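Local coordinates for transcriptional regulator Tm0710 (Thermotoga maritima, PDB 2A61), which probably binds DNA as a dimeric transcriptional regulator of the MarR family, using a winged helix-turn-helix in each subunit, at residues A[21-24]-A[25-28]; A[38-41]-A[42-46]; A[46-49]-A[50-54]; A[93-96]-A[97-101]; A[102-105]-A[106-110]. All coordinates share one frame; numbering follows the deposited sequence.

Contact 1 (A[21-24]-A[25-28]); sequences EGRK and VLRD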
loop_
_atom_site.group_PDB
_atom_site.type_symbol
_atom_site.label_atom_id
_atom_site.label_comp_id
_atom_site.label_asym_id
_atom_site.label_seq_id
_atom_site.Cartn_x
_atom_site.Cartn_y
_atom_site.Cartn_z
ATOM N N GLU A 21 7.366 -0.030 8.578
ATOM C CA GLU A 21 7.598 -0.402 9.963
ATOM C C GLU A 21 6.762 -1.611 10.438
ATOM O O GLU A 21 7.286 -2.534 11.037
ATOM C CB GLU A 21 7.367 0.799 10.869
ATOM C CG GLU A 21 7.693 0.497 12.347
ATOM C CD GLU A 21 9.209 0.313 12.649
ATOM O OE1 GLU A 21 10.085 0.856 11.938
ATOM O OE2 GLU A 21 9.514 -0.394 13.632
ATOM N N GLY A 22 5.468 -1.566 10.148
ATOM C CA GLY A 22 4.527 -2.647 10.407
ATOM C C GLY A 22 4.925 -3.935 9.721
ATOM O O GLY A 22 4.859 -4.996 10.347
ATOM N N ARG A 23 5.361 -3.858 8.468
ATOM C CA ARG A 23 5.678 -5.097 7.677
ATOM C C ARG A 23 6.976 -5.828 8.064
ATOM O O ARG A 23 7.255 -6.920 7.564
ATOM C CB ARG A 23 5.633 -4.812 6.179
ATOM C CG ARG A 23 4.158 -4.783 5.623
ATOM C CD ARG A 23 4.095 -4.207 4.223
ATOM N NE ARG A 23 2.769 -4.134 3.622
ATOM C CZ ARG A 23 2.395 -4.792 2.518
ATOM N NH1 ARG A 23 3.237 -5.558 1.847
ATOM N NH2 ARG A 23 1.181 -4.639 2.040
ATOM N N LYS A 24 7.750 -5.209 8.955
ATOM C CA LYS A 24 9.001 -5.775 9.505
ATOM C C LYS A 24 8.724 -7.064 10.285
ATOM O O LYS A 24 9.585 -7.947 10.362
ATOM C CB LYS A 24 9.733 -4.743 10.373
ATOM C CG LYS A 24 10.386 -3.634 9.560
ATOM C CD LYS A 24 11.008 -2.597 10.497
ATOM C CE LYS A 24 11.783 -1.538 9.728
ATOM N NZ LYS A 24 12.222 -0.500 10.688
ATOM N N VAL A 25 7.513 -7.196 10.835
ATOM C CA VAL A 25 7.114 -8.442 11.495
ATOM C C VAL A 25 6.939 -9.654 10.542
ATOM O O VAL A 25 7.048 -10.796 10.976
ATOM C CB VAL A 25 5.859 -8.285 12.456
ATOM C CG1 VAL A 25 5.986 -7.033 13.350
ATOM C CG2 VAL A 25 4.643 -8.221 11.705
ATOM N N LEU A 26 6.693 -9.408 9.254
ATOM C CA LEU A 26 6.563 -10.490 8.299
ATOM C C LEU A 26 7.814 -11.380 8.178
ATOM O O LEU A 26 7.732 -12.528 7.756
ATOM C CB LEU A 26 6.232 -9.934 6.930
ATOM C CG LEU A 26 4.937 -9.129 6.694
ATOM C CD1 LEU A 26 4.903 -8.716 5.207
ATOM C CD2 LEU A 26 3.689 -9.948 7.080
ATOM N N ARG A 27 8.966 -10.822 8.521
ATOM C CA ARG A 27 10.219 -11.547 8.533
ATOM C C ARG A 27 10.169 -12.674 9.547
ATOM O O ARG A 27 10.712 -13.743 9.324
ATOM C CB ARG A 27 11.336 -10.566 8.912
ATOM C CG ARG A 27 12.690 -11.159 8.612
ATOM C CD ARG A 27 13.676 -10.771 9.629
ATOM N NE ARG A 27 14.580 -9.749 9.158
ATOM C CZ ARG A 27 15.899 -9.893 9.066
ATOM N NH1 ARG A 27 16.478 -11.034 9.368
ATOM N NH2 ARG A 27 16.628 -8.881 8.651
ATOM N N ASP A 28 9.515 -12.421 10.675
ATOM C CA ASP A 28 9.379 -13.408 11.730
ATOM C C ASP A 28 8.573 -14.622 11.259
ATOM O O ASP A 28 8.721 -15.693 11.800
ATOM C CB ASP A 28 8.662 -12.787 12.930
ATOM C CG ASP A 28 9.440 -11.639 13.555
ATOM O OD1 ASP A 28 10.666 -11.584 13.375
ATOM O OD2 ASP A 28 8.813 -10.797 14.243
#

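Contact 2 (A[38-41]-A[42-46]); sequences ILQK and IYFEG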
loop_
_atom_site.group_PDB
_atom_site.type_symbol
_atom_site.label_atom_id
_atom_site.label_comp_id
_atom_site.label_asym_id
_atom_site.label_seq_id
_atom_site.Cartn_x
_atom_site.Cartn_y
_atom_site.Cartn_z
ATOM N N ILE A 38 -2.687 -10.786 0.253
ATOM C CA ILE A 38 -3.803 -11.752 0.269
ATOM C C ILE A 38 -4.395 -11.890 1.672
ATOM O O ILE A 38 -5.621 -11.844 1.843
ATOM C CB ILE A 38 -3.368 -13.152 -0.205
ATOM C CG1 ILE A 38 -2.977 -13.102 -1.697
ATOM C CG2 ILE A 38 -4.419 -14.188 0.136
ATOM C CD1 ILE A 38 -2.266 -14.343 -2.139
ATOM N N LEU A 39 -3.537 -12.056 2.671
ATOM C CA LEU A 39 -4.028 -12.281 4.044
ATOM C C LEU A 39 -4.749 -11.078 4.591
ATOM O O LEU A 39 -5.801 -11.231 5.228
ATOM C CB LEU A 39 -2.908 -12.619 5.017
ATOM C CG LEU A 39 -2.222 -13.966 4.997
ATOM C CD1 LEU A 39 -1.051 -13.946 6.013
ATOM C CD2 LEU A 39 -3.228 -15.052 5.358
ATOM N N GLN A 40 -4.187 -9.876 4.372
ATOM C CA GLN A 40 -4.823 -8.661 4.886
ATOM C C GLN A 40 -6.126 -8.289 4.188
ATOM O O GLN A 40 -7.026 -7.795 4.838
ATOM C CB GLN A 40 -3.851 -7.464 4.994
ATOM C CG GLN A 40 -3.482 -6.812 3.729
ATOM C CD GLN A 40 -2.810 -5.438 3.955
ATOM O OE1 GLN A 40 -2.113 -4.934 3.081
ATOM N NE2 GLN A 40 -3.033 -4.843 5.125
ATOM N N LYS A 41 -6.225 -8.574 2.891
ATOM C CA LYS A 41 -7.476 -8.427 2.152
ATOM C C LYS A 41 -8.600 -9.300 2.704
ATOM O O LYS A 41 -9.723 -8.810 2.900
ATOM C CB LYS A 41 -7.256 -8.726 0.681
ATOM C CG LYS A 41 -8.482 -8.584 -0.188
ATOM C CD LYS A 41 -9.199 -7.204 -0.052
ATOM C CE LYS A 41 -8.321 -5.992 -0.426
ATOM N NZ LYS A 41 -8.978 -4.615 -0.226
ATOM N N ILE A 42 -8.288 -10.566 2.984
ATOM C CA ILE A 42 -9.273 -11.486 3.514
ATOM C C ILE A 42 -9.563 -11.095 4.963
ATOM O O ILE A 42 -10.698 -11.217 5.425
ATOM C CB ILE A 42 -8.802 -12.985 3.404
ATOM C CG1 ILE A 42 -8.638 -13.380 1.936
ATOM C CG2 ILE A 42 -9.779 -13.930 4.132
ATOM C CD1 ILE A 42 -7.812 -14.744 1.700
ATOM N N TYR A 43 -8.545 -10.633 5.685
ATOM C CA TYR A 43 -8.733 -10.232 7.068
ATOM C C TYR A 43 -9.770 -9.108 7.172
ATOM O O TYR A 43 -10.614 -9.110 8.057
ATOM C CB TYR A 43 -7.414 -9.757 7.673
ATOM C CG TYR A 43 -7.517 -9.243 9.104
ATOM C CD1 TYR A 43 -7.250 -10.085 10.187
ATOM C CD2 TYR A 43 -7.848 -7.892 9.374
ATOM C CE1 TYR A 43 -7.346 -9.608 11.509
ATOM C CE2 TYR A 43 -7.937 -7.409 10.676
ATOM C CZ TYR A 43 -7.651 -8.275 11.725
ATOM O OH TYR A 43 -7.718 -7.821 12.997
ATOM N N PHE A 44 -9.694 -8.169 6.241
ATOM C CA PHE A 44 -10.566 -7.000 6.294
ATOM C C PHE A 44 -11.893 -7.195 5.577
ATOM O O PHE A 44 -12.920 -6.663 6.047
ATOM C CB PHE A 44 -9.836 -5.732 5.801
ATOM C CG PHE A 44 -8.807 -5.204 6.775
ATOM C CD1 PHE A 44 -9.187 -4.756 8.051
ATOM C CD2 PHE A 44 -7.454 -5.133 6.403
ATOM C CE1 PHE A 44 -8.228 -4.239 8.961
ATOM C CE2 PHE A 44 -6.477 -4.664 7.298
ATOM C CZ PHE A 44 -6.853 -4.239 8.574
ATOM N N GLU A 45 -11.894 -7.914 4.456
ATOM C CA GLU A 45 -13.096 -8.036 3.631
ATOM C C GLU A 45 -13.738 -9.412 3.642
ATOM O O GLU A 45 -14.837 -9.605 3.104
ATOM C CB GLU A 45 -12.804 -7.611 2.201
ATOM C CG GLU A 45 -11.978 -6.370 2.097
ATOM C CD GLU A 45 -12.019 -5.787 0.716
ATOM O OE1 GLU A 45 -11.696 -4.591 0.584
ATOM O OE2 GLU A 45 -12.429 -6.501 -0.235
ATOM N N GLY A 46 -13.079 -10.375 4.282
ATOM C CA GLY A 46 -13.606 -11.728 4.323
ATOM C C GLY A 46 -13.248 -12.576 3.112
ATOM O O GLY A 46 -12.356 -12.228 2.344
#

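Contact 3 (A[46-49]-A[50-54]); sequences GPKR and PGELS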
loop_
_atom_site.group_PDB
_atom_site.type_symbol
_atom_site.label_atom_id
_atom_site.label_comp_id
_atom_site.label_asym_id
_atom_site.label_seq_id
_atom_site.Cartn_x
_atom_site.Cartn_y
_atom_site.Cartn_z
ATOM N N GLY A 46 -13.079 -10.375 4.282
ATOM C CA GLY A 46 -13.606 -11.728 4.323
ATOM C C GLY A 46 -13.248 -12.576 3.112
ATOM O O GLY A 46 -12.356 -12.228 2.344
ATOM N N PRO A 47 -13.963 -13.697 2.940
ATOM C CA PRO A 47 -13.701 -14.788 1.988
ATOM C C PRO A 47 -13.521 -14.258 0.578
ATOM O O PRO A 47 -14.281 -13.375 0.126
ATOM C CB PRO A 47 -14.956 -15.661 2.068
ATOM C CG PRO A 47 -15.555 -15.345 3.408
ATOM C CD PRO A 47 -15.157 -13.948 3.776
ATOM N N LYS A 48 -12.501 -14.762 -0.112
ATOM C CA LYS A 48 -12.204 -14.307 -1.438
ATOM C C LYS A 48 -12.069 -15.513 -2.359
ATOM O O LYS A 48 -11.449 -16.540 -1.995
ATOM C CB LYS A 48 -10.915 -13.463 -1.472
ATOM C CG LYS A 48 -10.946 -12.184 -0.727
ATOM C CD LYS A 48 -11.944 -11.203 -1.425
ATOM C CE LYS A 48 -11.974 -9.839 -0.758
ATOM N NZ LYS A 48 -12.901 -8.886 -1.486
ATOM N N ARG A 49 -12.620 -15.371 -3.574
ATOM C CA ARG A 49 -12.419 -16.401 -4.613
ATOM C C ARG A 49 -10.995 -16.252 -5.155
ATOM O O ARG A 49 -10.428 -15.155 -5.097
ATOM C CB ARG A 49 -13.422 -16.199 -5.778
ATOM C CG ARG A 49 -14.899 -16.084 -5.317
ATOM C CD ARG A 49 -15.827 -15.875 -6.508
ATOM N NE ARG A 49 -17.256 -15.897 -6.110
ATOM C CZ ARG A 49 -17.995 -17.004 -6.062
ATOM N NH1 ARG A 49 -17.453 -18.186 -6.321
ATOM N NH2 ARG A 49 -19.289 -16.947 -5.724
ATOM N N PRO A 50 -10.425 -17.341 -5.710
ATOM C CA PRO A 50 -9.080 -17.263 -6.263
ATOM C C PRO A 50 -8.956 -16.239 -7.387
ATOM O O PRO A 50 -7.965 -15.560 -7.452
ATOM C CB PRO A 50 -8.827 -18.686 -6.790
ATOM C CG PRO A 50 -9.741 -19.534 -6.047
ATOM C CD PRO A 50 -10.973 -18.717 -5.785
ATOM N N GLY A 51 -9.969 -16.123 -8.259
ATOM C CA GLY A 51 -10.037 -15.059 -9.258
ATOM C C GLY A 51 -10.000 -13.643 -8.717
ATOM O O GLY A 51 -9.381 -12.797 -9.329
ATOM N N GLU A 52 -10.681 -13.378 -7.593
ATOM C CA GLU A 52 -10.659 -12.058 -6.935
ATOM C C GLU A 52 -9.264 -11.695 -6.379
ATOM O O GLU A 52 -8.820 -10.536 -6.424
ATOM C CB GLU A 52 -11.683 -12.034 -5.795
ATOM C CG GLU A 52 -13.161 -12.126 -6.316
ATOM C CD GLU A 52 -14.234 -12.285 -5.223
ATOM O OE1 GLU A 52 -13.910 -12.735 -4.117
ATOM O OE2 GLU A 52 -15.445 -12.017 -5.503
ATOM N N LEU A 53 -8.560 -12.683 -5.849
ATOM C CA LEU A 53 -7.171 -12.485 -5.397
ATOM C C LEU A 53 -6.233 -12.153 -6.566
ATOM O O LEU A 53 -5.349 -11.319 -6.434
ATOM C CB LEU A 53 -6.672 -13.718 -4.629
ATOM C CG LEU A 53 -7.399 -14.045 -3.315
ATOM C CD1 LEU A 53 -6.803 -15.366 -2.667
ATOM C CD2 LEU A 53 -7.303 -12.877 -2.346
ATOM N N SER A 54 -6.443 -12.809 -7.707
ATOM C CA SER A 54 -5.693 -12.537 -8.941
ATOM C C SER A 54 -5.874 -11.060 -9.417
ATOM O O SER A 54 -4.910 -10.361 -9.764
ATOM C CB SER A 54 -6.138 -13.553 -10.019
ATOM O OG SER A 54 -5.653 -13.143 -11.253
HETATM O O HOH W 1 -15.749 -12.768 -2.321
HETATM O O HOH W 2 -17.729 -13.038 -5.525
#

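Contact 4 (A[93-96]-A[97-101]); sequences ITRK and GEEVI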
loop_
_atom_site.group_PDB
_atom_site.type_symbol
_atom_site.label_atom_id
_atom_site.label_comp_id
_atom_site.label_asym_id
_atom_site.label_seq_id
_atom_site.Cartn_x
_atom_site.Cartn_y
_atom_site.Cartn_z
ATOM N N ILE A 93 -9.533 -16.917 6.222
ATOM C CA ILE A 93 -8.368 -16.777 7.093
ATOM C C ILE A 93 -8.569 -17.642 8.336
ATOM O O ILE A 93 -9.703 -17.871 8.776
ATOM C CB ILE A 93 -8.142 -15.273 7.461
ATOM C CG1 ILE A 93 -6.739 -14.992 8.018
ATOM C CG2 ILE A 93 -9.265 -14.747 8.402
ATOM C CD1 ILE A 93 -6.303 -13.490 7.974
ATOM N N THR A 94 -7.471 -18.110 8.904
ATOM C CA THR A 94 -7.495 -18.858 10.155
ATOM C C THR A 94 -7.120 -17.924 11.317
ATOM O O THR A 94 -6.721 -16.790 11.094
ATOM C CB THR A 94 -6.456 -20.021 10.141
ATOM O OG1 THR A 94 -5.157 -19.485 9.943
ATOM C CG2 THR A 94 -6.721 -21.008 9.017
ATOM N N ARG A 95 -7.219 -18.433 12.549
ATOM C CA ARG A 95 -6.750 -17.720 13.708
ATOM C C ARG A 95 -5.296 -17.333 13.589
ATOM O O ARG A 95 -4.898 -16.210 13.951
ATOM C CB ARG A 95 -6.845 -18.616 14.935
ATOM C CG ARG A 95 -7.458 -17.985 16.151
ATOM C CD ARG A 95 -6.719 -16.796 16.749
ATOM N NE ARG A 95 -7.396 -15.550 16.378
ATOM C CZ ARG A 95 -7.092 -14.327 16.823
ATOM N NH1 ARG A 95 -6.101 -14.118 17.719
ATOM N NH2 ARG A 95 -7.795 -13.298 16.351
ATOM N N LYS A 96 -4.486 -18.292 13.140
ATOM C CA LYS A 96 -3.075 -18.068 12.955
ATOM C C LYS A 96 -2.811 -16.961 11.938
ATOM O O LYS A 96 -1.902 -16.154 12.124
ATOM C CB LYS A 96 -2.408 -19.346 12.507
ATOM C CG LYS A 96 -0.892 -19.251 12.482
ATOM C CD LYS A 96 -0.297 -20.583 12.084
ATOM C CE LYS A 96 1.238 -20.532 12.026
ATOM N NZ LYS A 96 1.669 -21.796 11.409
ATOM N N GLY A 97 -3.586 -16.956 10.855
ATOM C CA GLY A 97 -3.534 -15.869 9.854
ATOM C C GLY A 97 -3.896 -14.520 10.477
ATOM O O GLY A 97 -3.242 -13.519 10.183
ATOM N N GLU A 98 -4.908 -14.500 11.360
ATOM C CA GLU A 98 -5.310 -13.265 12.034
ATOM C C GLU A 98 -4.203 -12.718 12.910
ATOM O O GLU A 98 -3.994 -11.509 12.930
ATOM C CB GLU A 98 -6.564 -13.468 12.884
ATOM C CG GLU A 98 -7.822 -13.640 12.053
ATOM C CD GLU A 98 -9.083 -13.739 12.920
ATOM O OE1 GLU A 98 -9.079 -14.514 13.885
ATOM O OE2 GLU A 98 -10.054 -13.040 12.604
ATOM N N GLU A 99 -3.505 -13.606 13.614
ATOM C CA GLU A 99 -2.440 -13.197 14.536
ATOM C C GLU A 99 -1.349 -12.431 13.793
ATOM O O GLU A 99 -0.710 -11.585 14.361
ATOM C CB GLU A 99 -1.825 -14.410 15.266
ATOM C CG GLU A 99 -2.736 -14.974 16.348
ATOM C CD GLU A 99 -2.415 -16.411 16.766
ATOM O OE1 GLU A 99 -1.485 -17.051 16.204
ATOM O OE2 GLU A 99 -3.114 -16.898 17.692
ATOM N N VAL A 100 -1.112 -12.788 12.546
ATOM C CA VAL A 100 -0.103 -12.127 11.722
ATOM C C VAL A 100 -0.560 -10.643 11.546
ATOM O O VAL A 100 0.189 -9.741 11.881
ATOM C CB VAL A 100 0.031 -12.784 10.338
ATOM C CG1 VAL A 100 1.018 -11.960 9.456
ATOM C CG2 VAL A 100 0.472 -14.263 10.434
ATOM N N ILE A 101 -1.794 -10.413 11.059
ATOM C CA ILE A 101 -2.307 -9.048 10.905
ATOM C C ILE A 101 -2.265 -8.288 12.233
ATOM O O ILE A 101 -1.836 -7.131 12.278
ATOM C CB ILE A 101 -3.745 -9.030 10.250
ATOM C CG1 ILE A 101 -3.632 -9.227 8.732
ATOM C CG2 ILE A 101 -4.402 -7.672 10.398
ATOM C CD1 ILE A 101 -3.452 -10.622 8.332
HETATM O O HOH W 3 0.613 -16.383 13.504
#

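Contact 5 (A[102-105]-A[106-110]); sequences EKVI and ERREN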
loop_
_atom_site.group_PDB
_atom_site.type_symbol
_atom_site.label_atom_id
_atom_site.label_comp_id
_atom_site.label_asym_id
_atom_site.label_seq_id
_atom_site.Cartn_x
_atom_site.Cartn_y
_atom_site.Cartn_z
ATOM N N GLU A 102 -2.686 -8.958 13.320
ATOM C CA GLU A 102 -2.667 -8.346 14.660
ATOM C C GLU A 102 -1.261 -7.923 15.110
ATOM O O GLU A 102 -1.104 -6.906 15.778
ATOM C CB GLU A 102 -3.246 -9.330 15.682
ATOM C CG GLU A 102 -4.749 -9.562 15.484
ATOM C CD GLU A 102 -5.364 -10.619 16.391
ATOM O OE1 GLU A 102 -4.637 -11.380 17.119
ATOM O OE2 GLU A 102 -6.603 -10.694 16.353
ATOM N N LYS A 103 -0.255 -8.741 14.795
ATOM C CA LYS A 103 1.165 -8.395 15.074
ATOM C C LYS A 103 1.695 -7.243 14.222
ATOM O O LYS A 103 2.484 -6.426 14.698
ATOM C CB LYS A 103 2.051 -9.636 14.962
ATOM C CG LYS A 103 1.993 -10.497 16.253
ATOM C CD LYS A 103 2.767 -11.833 16.182
ATOM C CE LYS A 103 2.433 -12.711 17.409
ATOM N NZ LYS A 103 2.785 -14.165 17.191
ATOM N N VAL A 104 1.254 -7.156 12.976
ATOM C CA VAL A 104 1.549 -5.980 12.143
ATOM C C VAL A 104 0.974 -4.663 12.778
ATOM O O VAL A 104 1.672 -3.620 12.879
ATOM C CB VAL A 104 1.077 -6.204 10.667
ATOM C CG1 VAL A 104 1.122 -4.896 9.855
ATOM C CG2 VAL A 104 1.903 -7.307 9.994
ATOM N N ILE A 105 -0.296 -4.727 13.169
ATOM C CA ILE A 105 -1.000 -3.595 13.764
ATOM C C ILE A 105 -0.358 -3.184 15.097
ATOM O O ILE A 105 -0.089 -1.990 15.345
ATOM C CB ILE A 105 -2.522 -3.922 13.922
ATOM C CG1 ILE A 105 -3.163 -4.047 12.524
ATOM C CG2 ILE A 105 -3.185 -2.866 14.759
ATOM C CD1 ILE A 105 -4.595 -4.506 12.508
ATOM N N GLU A 106 -0.065 -4.192 15.917
ATOM C CA GLU A 106 0.651 -4.001 17.163
ATOM C C GLU A 106 1.980 -3.262 16.938
ATOM O O GLU A 106 2.251 -2.340 17.658
ATOM C CB GLU A 106 0.903 -5.338 17.873
ATOM C CG GLU A 106 1.785 -5.250 19.086
ATOM C CD GLU A 106 2.030 -6.607 19.741
ATOM O OE1 GLU A 106 3.081 -7.242 19.453
ATOM O OE2 GLU A 106 1.145 -7.028 20.525
ATOM N N ARG A 107 2.774 -3.671 15.952
ATOM C CA ARG A 107 4.068 -3.017 15.659
ATOM C C ARG A 107 3.853 -1.554 15.236
ATOM O O ARG A 107 4.596 -0.648 15.655
ATOM C CB ARG A 107 4.834 -3.783 14.572
ATOM C CG ARG A 107 6.101 -3.071 14.028
ATOM C CD ARG A 107 7.158 -3.037 15.057
ATOM N NE ARG A 107 7.807 -4.331 15.017
ATOM C CZ ARG A 107 8.977 -4.572 14.442
ATOM N NH1 ARG A 107 9.661 -3.588 13.875
ATOM N NH2 ARG A 107 9.459 -5.807 14.470
ATOM N N ARG A 108 2.838 -1.335 14.400
ATOM C CA ARG A 108 2.439 0.032 14.025
ATOM C C ARG A 108 2.011 0.896 15.222
ATOM O O ARG A 108 2.390 2.078 15.315
ATOM C CB ARG A 108 1.306 -0.027 12.993
ATOM C CG ARG A 108 1.746 -0.550 11.611
ATOM C CD ARG A 108 0.547 -0.912 10.746
ATOM N NE ARG A 108 -0.231 0.271 10.372
ATOM C CZ ARG A 108 -0.191 0.880 9.180
ATOM N NH1 ARG A 108 0.582 0.421 8.195
ATOM N NH2 ARG A 108 -0.945 1.959 8.962
ATOM N N GLU A 109 1.183 0.326 16.110
ATOM C CA GLU A 109 0.771 1.018 17.350
ATOM C C GLU A 109 1.998 1.406 18.204
ATOM O O GLU A 109 2.073 2.538 18.732
ATOM C CB GLU A 109 -0.216 0.130 18.165
ATOM C CG GLU A 109 -1.631 0.006 17.501
ATOM C CD GLU A 109 -2.569 -0.976 18.228
ATOM O OE1 GLU A 109 -2.110 -1.734 19.095
ATOM O OE2 GLU A 109 -3.760 -1.008 17.904
ATOM N N ASN A 110 2.943 0.478 18.338
ATOM C CA ASN A 110 4.164 0.735 19.123
ATOM C C ASN A 110 5.031 1.817 18.480
ATOM O O ASN A 110 5.548 2.700 19.158
ATOM C CB ASN A 110 4.979 -0.561 19.368
ATOM C CG ASN A 110 4.196 -1.621 20.166
ATOM O OD1 ASN A 110 3.185 -1.327 20.820
ATOM N ND2 ASN A 110 4.652 -2.861 20.086
#

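Contact 1 (A[21-24]-A[25-28])
Leu-26 settles against the main chain of Arg-23: its CB lies 3.2 Å from Arg-23 O, and its CD1 reaches the aliphatic stem of the arginine, 4.0 Å from Arg-23 CG. The two side chains run next to each other in the same direction. Arg-23 O also accepts from Leu-26 N at 3.1 Å. This bond closes a type I beta turn from Arg-23 to Leu-26, which passes the chain from helix 5-23 into the short helix 26-29. Around it the amides hold less firmly; Val-25 N reaches Gly-22 O, and Arg-27 N reaches Lys-24 O, by weak bonds only. Val-25 sets its CG2 branch 3.5 Å from Gly-22 O.

Further out, Lys-24 stretches back along the preceding turn, its chain extended beyond CG, and NZ forms a salt bridge of 2.8 Å with Glu-21 OE1, met from above the carboxylate plane. The same NZ bonds Ser-143 O of the second subunit, while Glu-21 OE2 pairs with Arg-107. On the other flank the extended Arg-23 carries its guanidinium to Asp-37, and both Arg-23 and Leu-26 rest on Phe-36 of helix 33-45.

Contact 2 (A[38-41]-A[42-46])
Lys-41 and Glu-45, one turn apart on helix 33-45, are joined by a salt bridge, NZ standing 2.8 Å from Glu-45 OE1. The ammonium comes down on the carboxylate from above, 74° out of its plane, because the lysine chain curls back on itself with bends at chi2 and chi3. That curl also lays the methylene CD over the carboxylate, 3.2 Å from Glu-45 CD. Were an alanine to stand in place of Lys-41, Glu-45 would probably lose the ammonium at OE1 and the methylene over its carboxylate, leaving Lys-48 as the remaining charged partner of the two.

The apolar contact lies on another face: Ile-38 and Ile-42 run alongside each other, CG2 of the first 3.8 Å from CD1 of the second, and both pack on Leu-77.

Phe-44 packs its ring against polar groups, bringing CD2 to 3.1 Å from Gln-40 O, with the amide of Gln-40 turned 49° against the ring. Tyr-43 CD2 sits over the centre of one face of that ring.

Backbone bonds complete the set: the amides of Ile-42, Tyr-43, Phe-44 and Glu-45 each bond the carbonyl four residues back, as in a regular alpha-helix. Gly-46 N still bonds Ile-42 O at 2.8 Å, but its positive phi ends helix 33-45, part of the MarR-family region, before the loop to helix 50-57.

With Glu-45 OE2 held by Lys-48, the carboxylate sits between two lysines, a setting that would be expected to favour its ionised form.

Contact 3 (A[46-49]-A[50-54])
Glu-52 reaches back from the first turn of helix 50-57 to Arg-49, the residue at its N-cap position. Its CB starts 3.4 Å from Arg-49 O, and CG continues past Arg-49 CB. With CG anti to the carbonyl carbon (chi1 -67°) and the chain extended beyond it, the carboxylate arrives beside the backbone ahead of the helix. There OE1 takes the amide of Arg-49 at 3.0 Å in a nearly straight bond, N-H...O 168°, the donor lying above the carboxylate plane. The same oxygen receives a water at 2.6 Å that also donates to Pro-47 O, and it touches Lys-48 CA. The other oxygen is linked to the arginine through a second water, which donates to Glu-52 OE2 and accepts from Arg-49 NE at 3.0 Å, lying in the guanidinium plane at its edge. The guanidinium itself pairs with Asp-82.

With an alanine in place of Glu-52, Arg-49 N would probably be left without this acceptor and both water bridges would be lost. On the inner side, Leu-53 N bonds Arg-49 O at 3.2 Å, and Leu-53 CD2 packs 3.8 Å from Lys-48 CB.

The bond from the Arg-49 amide to the Glu-52 side chain, three residues on, is one half of a capping box; Pro-50 fills the first helical position. It opens the helix that, as in MarR relatives, precedes the probable recognition helix 61-73 in the helix-turn-helix.

Contact 4 (A[93-96]-A[97-101])
Glu-98 OE1 is gripped by two nitrogens of Arg-95, NE at 3.2 Å and NH2 at 3.0 Å, which approach it from one face of the carboxylate. The guanidinium presents itself side-on but spends both donors on a single oxygen, and its plane stands 82° from that of the carboxylate. Bends at chi2 (-63°) and chi3 fold the arginine back over the helix, bringing one face of the guanidinium above Glu-98 CB. NH2 has a second carboxylate partner in Glu-102, a turn beyond Glu-98. Glu-99 lies close too, its CG 3.7 Å from Arg-95 NH1, although its charge stays beyond salt-bridge range.

On the buried side Ile-93 points its chain along Gly-97, with CD1 3.6 Å from Gly-97 C and 4.1 Å from Ile-101 CD1. The close approach depends on Gly-97 having no side chain; a beta carbon there would run into Ile-93 CG1. Ile-93 and Ile-101 both press on Tyr-43 of helix 33-45.

Lys-96 leads off toward Asp-74 O and the ring of Tyr-76. Thr-94 ties the start of the helix: OG1 accepts from Gly-97 N at 3.1 Å while also bonding Gly-75 O, and the carbonyl takes Glu-98 N at 2.9 Å. The Thr-94 OG1 bond to Gly-97 N is a threonine N-cap, placed where the second strand of the wing, 88-93, gives way to the long helix 95-119 of the winged-helix fold.

Contact 5 (A[102-105]-A[106-110])
Ile-105 and Glu-109 meet one turn apart on helix 95-119, the long helix that follows the wing in this winged-helix protein and here borders the second subunit. The methyl CG2 of Ile-105, anti to the backbone N, leans toward the following turn and comes 3.7 Å from Glu-109 OE2. The glutamate chain, extended beyond CG, crosses it at a slant, and its CG rests 3.3 Å from Ile-105 O. That carbonyl also takes Glu-109 N at 2.8 Å. Arg-12 of the second subunit packs on Ile-105, and Gln-5 of the same neighbouring chain on Glu-109.

Glu-106 is fastened mainly through its backbone, N bonding Glu-102 O at 2.9 Å, while CB sits 3.3 Å from that same oxygen. Arg-107 N bonds Lys-103 O in the same manner, so the four amides from Glu-106 to Glu-109 each reach the carbonyl one turn back.

Val-104 and Arg-108 form the third pair. Arg-108 N bonds Val-104 O, and the stem of the arginine follows the valine in the same direction. Beyond CD the chain bends at chi3 (67°), and NE forms a salt bridge with Glu-8 of the second subunit. Val-104 also packs on Val-25. Along the stem of Arg-108, CG lies 3.3 Å from Val-104 O, and CD comes to 4.1 Å from Val-104 CG1.

How the contacts relate
The five contacts follow one another along the chain, and contacts 2 and 3 share Gly-46, where helix 33-45 ends and the loop to helix 50-57 begins. Contact 4 spans the start of helix 95-119 and contact 5 its next turns, their centres about 13 Å apart, joined by the salt bridge of Arg-95 to Glu-102. Contact 1 lies about 9 Å from contact 5, centre to centre, and both touch the second subunit. Contact 3, on the probable DNA-binding side, is about 25 Å from contact 5, across the chain's centre. Contact 2 touches all four others, so helix 33-45 links the helix-turn-helix to the helices that meet the partner subunit.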